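Local coordinates for protein beta-galactosidase (Streptococcus pneumoniae, PDB 4CUB) that probably binds galactose-containing glycans through this carbohydrate-binding module of a beta-galactosidase, an enzyme that removes terminal beta-linked galactose, at residues A22-P27 against W52-P57. Numbering follows the deposited sequence.
Sequences ASDSNP and WNRSNP. With GAL (beta-D-galactopyranose), chain C.
Charge pairing between D24 and R54 joins the two loops. R54 offers NE and NH2 side-on, one to each carboxylate oxygen of D24: R54 NE reaches D24 OD2 at 2.9 Å, nearly straight (173°), with OD2 close to the guanidinium plane but NE out of the carboxylate plane, whereas R54 NH2 meets the syn lone pair of D24 OD1 at 2.9 Å, more bent. Carboxylate and guanidinium planes are turned 42° apart, so the fork is twisted. Bends at chi2 and chi3 (-74°) fold the arginine chain over the 22-27 backbone and bring S25 O over one guanidinium face.

Van der Waals contacts continue along the arginine. R54 NH1 lies 3.8 Å from P27 CD, and R54 CG packs near N26 N.

Two waters bridge the loops. One donates to D24 OD2 and accepts from N56 N, giving that carboxylate oxygen a further partner. Another donates to both N26 OD1 and W52 O, tying the asparagine side chain to the opposing backbone.

Sugar contacts gather round N26 and W52. N26 ND2 sits 3.9 Å from W52 CE3 and 3.0 Å from GAL O2, the latter not in hydrogen-bonding geometry; it is hydrogen-bonded to D29, which also hydrogen-bonds the sugar. GAL C5 rests 3.3 Å above one face of the W52 indole, toward its rim, while N53 CB lies over the opposite face, likewise offset. D86 and R48 also hydrogen-bond the galactose, and a bound NAG touches W52.

Both loops flank the short strand 49-50 of a beta-rich domain, with S25 OG hydrogen-bonded to W49 and S113. An aromatic platform under the sugar, with polar side chains gripping its hydroxyls, is characteristic of carbohydrate-binding sites, here the loop-built galactose site of a galactose-binding-domain-like module.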
ATOM      1  N   ALA A  22       1.335  -5.853  -3.570  1.00 15.28           N
ATOM      2  CA  ALA A  22      -0.035  -6.190  -3.143  1.00 14.77           C
ATOM      3  C   ALA A  22      -0.191  -7.711  -3.021  1.00 14.83           C
ATOM      4  O   ALA A  22       0.442  -8.442  -3.764  1.00 14.85           O
ATOM      5  CB  ALA A  22      -1.073  -5.631  -4.122  1.00 14.69           C
ATOM      6  N   SER A  23      -1.055  -8.180  -2.118  1.00 14.85           N
ATOM      7  CA  SER A  23      -1.345  -9.614  -2.020  1.00 15.21           C
ATOM      8  C   SER A  23      -1.896 -10.151  -3.374  1.00 15.21           C
ATOM      9  O   SER A  23      -1.470 -11.209  -3.864  1.00 14.82           O
ATOM     10  CB  SER A  23      -2.292  -9.897  -0.831  1.00 14.93           C
ATOM     11  OG  SER A  23      -3.500  -9.145  -0.933  1.00 15.60           O
ATOM     12  N   ASP A  24      -2.743  -9.349  -4.008  1.00 15.78           N
ATOM     13  CA  ASP A  24      -3.418  -9.683  -5.268  1.00 17.62           C
ATOM     14  C   ASP A  24      -3.929  -8.404  -5.926  1.00 17.02           C
ATOM     15  O   ASP A  24      -4.121  -7.422  -5.233  1.00 17.44           O
ATOM     16  CB  ASP A  24      -4.618 -10.628  -4.996  1.00 18.92           C
ATOM     17  CG  ASP A  24      -5.196 -11.231  -6.271  1.00 21.11           C
ATOM     18  OD1 ASP A  24      -4.412 -11.589  -7.189  1.00 22.32           O
ATOM     19  OD2 ASP A  24      -6.439 -11.342  -6.359  1.00 22.13           O
ATOM     20  N   SER A  25      -4.177  -8.430  -7.246  1.00 16.36           N
ATOM     21  CA  SER A  25      -4.661  -7.264  -7.991  1.00 16.81           C
ATOM     22  C   SER A  25      -5.527  -7.640  -9.197  1.00 17.38           C
ATOM     23  O   SER A  25      -5.372  -8.717  -9.766  1.00 17.04           O
ATOM     24  CB  SER A  25      -3.479  -6.421  -8.540  1.00 17.18           C
ATOM     25  OG  SER A  25      -2.462  -6.199  -7.587  1.00 17.26           O
ATOM     26  N   ASN A  26      -6.412  -6.727  -9.603  1.00 17.54           N
ATOM     27  CA  ASN A  26      -6.972  -6.731 -10.949  1.00 17.99           C
ATOM     28  C   ASN A  26      -5.830  -6.488 -11.933  1.00 18.67           C
ATOM     29  O   ASN A  26      -5.148  -5.460 -11.842  1.00 18.29           O
ATOM     30  CB  ASN A  26      -8.010  -5.622 -11.081  1.00 18.77           C
ATOM     31  CG  ASN A  26      -8.727  -5.642 -12.419  1.00 18.72           C
ATOM     32  OD1 ASN A  26      -8.702  -6.637 -13.129  1.00 18.97           O
ATOM     33  ND2 ASN A  26      -9.391  -4.546 -12.753  1.00 18.73           N
ATOM     34  N   PRO A  27      -5.590  -7.443 -12.860  1.00 18.27           N
ATOM     35  CA  PRO A  27      -4.398  -7.382 -13.698  1.00 17.53           C
ATOM     36  C   PRO A  27      -4.180  -6.097 -14.473  1.00 17.56           C
ATOM     37  O   PRO A  27      -3.047  -5.640 -14.551  1.00 16.96           O
ATOM     38  CB  PRO A  27      -4.564  -8.600 -14.616  1.00 18.36           C
ATOM     39  CG  PRO A  27      -5.246  -9.591 -13.713  1.00 18.49           C
ATOM     40  CD  PRO A  27      -6.289  -8.731 -13.033  1.00 17.68           C
ATOM     41  N   TRP A  52     -10.597  -5.302  -8.121  1.00 16.46           N
ATOM     42  CA  TRP A  52     -11.946  -5.463  -8.702  1.00 17.53           C
ATOM     43  C   TRP A  52     -12.144  -6.870  -9.281  1.00 17.80           C
ATOM     44  O   TRP A  52     -11.363  -7.299 -10.122  1.00 16.25           O
ATOM     45  CB  TRP A  52     -12.160  -4.432  -9.810  1.00 18.94           C
ATOM     46  CG  TRP A  52     -13.518  -4.494 -10.546  1.00 20.01           C
ATOM     47  CD1 TRP A  52     -14.679  -3.870 -10.178  1.00 20.12           C
ATOM     48  CD2 TRP A  52     -13.799  -5.146 -11.808  1.00 20.84           C
ATOM     49  NE1 TRP A  52     -15.679  -4.122 -11.112  1.00 21.25           N
ATOM     50  CE2 TRP A  52     -15.160  -4.897 -12.119  1.00 21.34           C
ATOM     51  CE3 TRP A  52     -13.030  -5.915 -12.698  1.00 21.40           C
ATOM     52  CZ2 TRP A  52     -15.775  -5.406 -13.278  1.00 22.65           C
ATOM     53  CZ3 TRP A  52     -13.643  -6.435 -13.835  1.00 21.71           C
ATOM     54  CH2 TRP A  52     -15.003  -6.168 -14.120  1.00 21.72           C
ATOM     55  N   ASN A  53     -13.168  -7.583  -8.803  1.00 18.38           N
ATOM     56  CA  ASN A  53     -13.578  -8.857  -9.377  1.00 18.35           C
ATOM     57  C   ASN A  53     -12.531  -9.929  -9.160  1.00 19.00           C
ATOM     58  O   ASN A  53     -12.477 -10.888  -9.907  1.00 19.72           O
ATOM     59  CB  ASN A  53     -13.881  -8.738 -10.887  1.00 19.48           C
ATOM     60  CG  ASN A  53     -14.717  -9.902 -11.414  1.00 21.17           C
ATOM     61  OD1 ASN A  53     -15.601 -10.392 -10.713  1.00 22.61           O
ATOM     62  ND2 ASN A  53     -14.449 -10.339 -12.645  1.00 20.24           N
ATOM     63  N   ARG A  54     -11.694  -9.749  -8.146  1.00 19.08           N
ATOM     64  CA  ARG A  54     -10.781 -10.794  -7.693  1.00 17.46           C
ATOM     65  C   ARG A  54     -11.520 -11.653  -6.639  1.00 18.64           C
ATOM     66  O   ARG A  54     -12.551 -11.212  -6.091  1.00 17.02           O
ATOM     67  CB  ARG A  54      -9.505 -10.151  -7.157  1.00 16.79           C
ATOM     68  CG  ARG A  54      -8.765  -9.327  -8.249  1.00 16.12           C
ATOM     69  CD  ARG A  54      -8.414 -10.218  -9.462  1.00 15.48           C
ATOM     70  NE  ARG A  54      -7.301 -11.104  -9.152  1.00 15.42           N
ATOM     71  CZ  ARG A  54      -6.668 -11.914 -10.010  1.00 16.55           C
ATOM     72  NH1 ARG A  54      -7.040 -12.016 -11.297  1.00 16.40           N
ATOM     73  NH2 ARG A  54      -5.646 -12.639  -9.572  1.00 15.00           N
ATOM     74  N   SER A  55     -11.017 -12.865  -6.386  1.00 17.86           N
ATOM     75  CA  SER A  55     -11.721 -13.844  -5.541  1.00 20.81           C
ATOM     76  C   SER A  55     -11.733 -13.565  -4.033  1.00 20.66           C
ATOM     77  O   SER A  55     -12.708 -13.862  -3.345  1.00 22.10           O
ATOM     78  CB  SER A  55     -11.192 -15.256  -5.817  1.00 23.25           C
ATOM     79  OG  SER A  55      -9.783 -15.268  -5.774  1.00 23.89           O
ATOM     80  N   ASN A  56     -10.667 -12.977  -3.512  1.00 21.48           N
ATOM     81  CA  ASN A  56     -10.613 -12.610  -2.094  1.00 20.91           C
ATOM     82  C   ASN A  56     -11.091 -11.173  -1.882  1.00 20.68           C
ATOM     83  O   ASN A  56     -10.534 -10.251  -2.479  1.00 22.79           O
ATOM     84  CB  ASN A  56      -9.183 -12.811  -1.559  1.00 21.65           C
ATOM     85  CG  ASN A  56      -9.094 -12.731  -0.038  1.00 21.08           C
ATOM     86  OD1 ASN A  56      -9.978 -12.211   0.633  1.00 21.74           O
ATOM     87  ND2 ASN A  56      -8.005 -13.225   0.500  1.00 20.37           N
ATOM     88  N   PRO A  57     -12.112 -10.973  -1.025  1.00 20.98           N
ATOM     89  CA  PRO A  57     -12.600  -9.618  -0.684  1.00 21.45           C
ATOM     90  C   PRO A  57     -11.554  -8.791   0.087  1.00 22.92           C
ATOM     91  O   PRO A  57     -11.636  -7.555   0.127  1.00 22.71           O
ATOM     92  CB  PRO A  57     -13.831  -9.891   0.206  1.00 21.19           C
ATOM     93  CG  PRO A  57     -13.657 -11.295   0.718  1.00 21.19           C
ATOM     94  CD  PRO A  57     -12.910 -12.035  -0.358  1.00 20.88           C
TER
HETATM   95  C1  GAL C   2     -12.851  -2.343 -14.545  1.00 26.78           C
HETATM   96  C2  GAL C   2     -11.542  -1.635 -14.159  1.00 26.20           C
HETATM   97  C3  GAL C   2     -11.479  -1.360 -12.646  1.00 23.46           C
HETATM   98  C4  GAL C   2     -12.758  -0.675 -12.164  1.00 23.41           C
HETATM   99  C5  GAL C   2     -13.983  -1.509 -12.559  1.00 23.03           C
HETATM  100  C6  GAL C   2     -15.305  -0.809 -12.227  1.00 23.45           C
HETATM  101  O2  GAL C   2     -10.433  -2.428 -14.527  1.00 25.76           O
HETATM  102  O3  GAL C   2     -10.358  -0.568 -12.301  1.00 22.50           O
HETATM  103  O4  GAL C   2     -12.836   0.638 -12.691  1.00 19.03           O
HETATM  104  O5  GAL C   2     -13.969  -1.685 -13.966  1.00 24.94           O
HETATM  105  O6  GAL C   2     -15.613  -0.851 -10.852  1.00 23.21           O
HETATM  106  O   HOH W   1      -8.043  -9.685  -3.729  1.00 21.33           O
HETATM  107  O   HOH W   2      -7.929 -12.785  -4.626  1.00 22.71           O
HETATM  108  O   HOH W   3     -10.231  -8.790 -12.165  1.00 30.19           O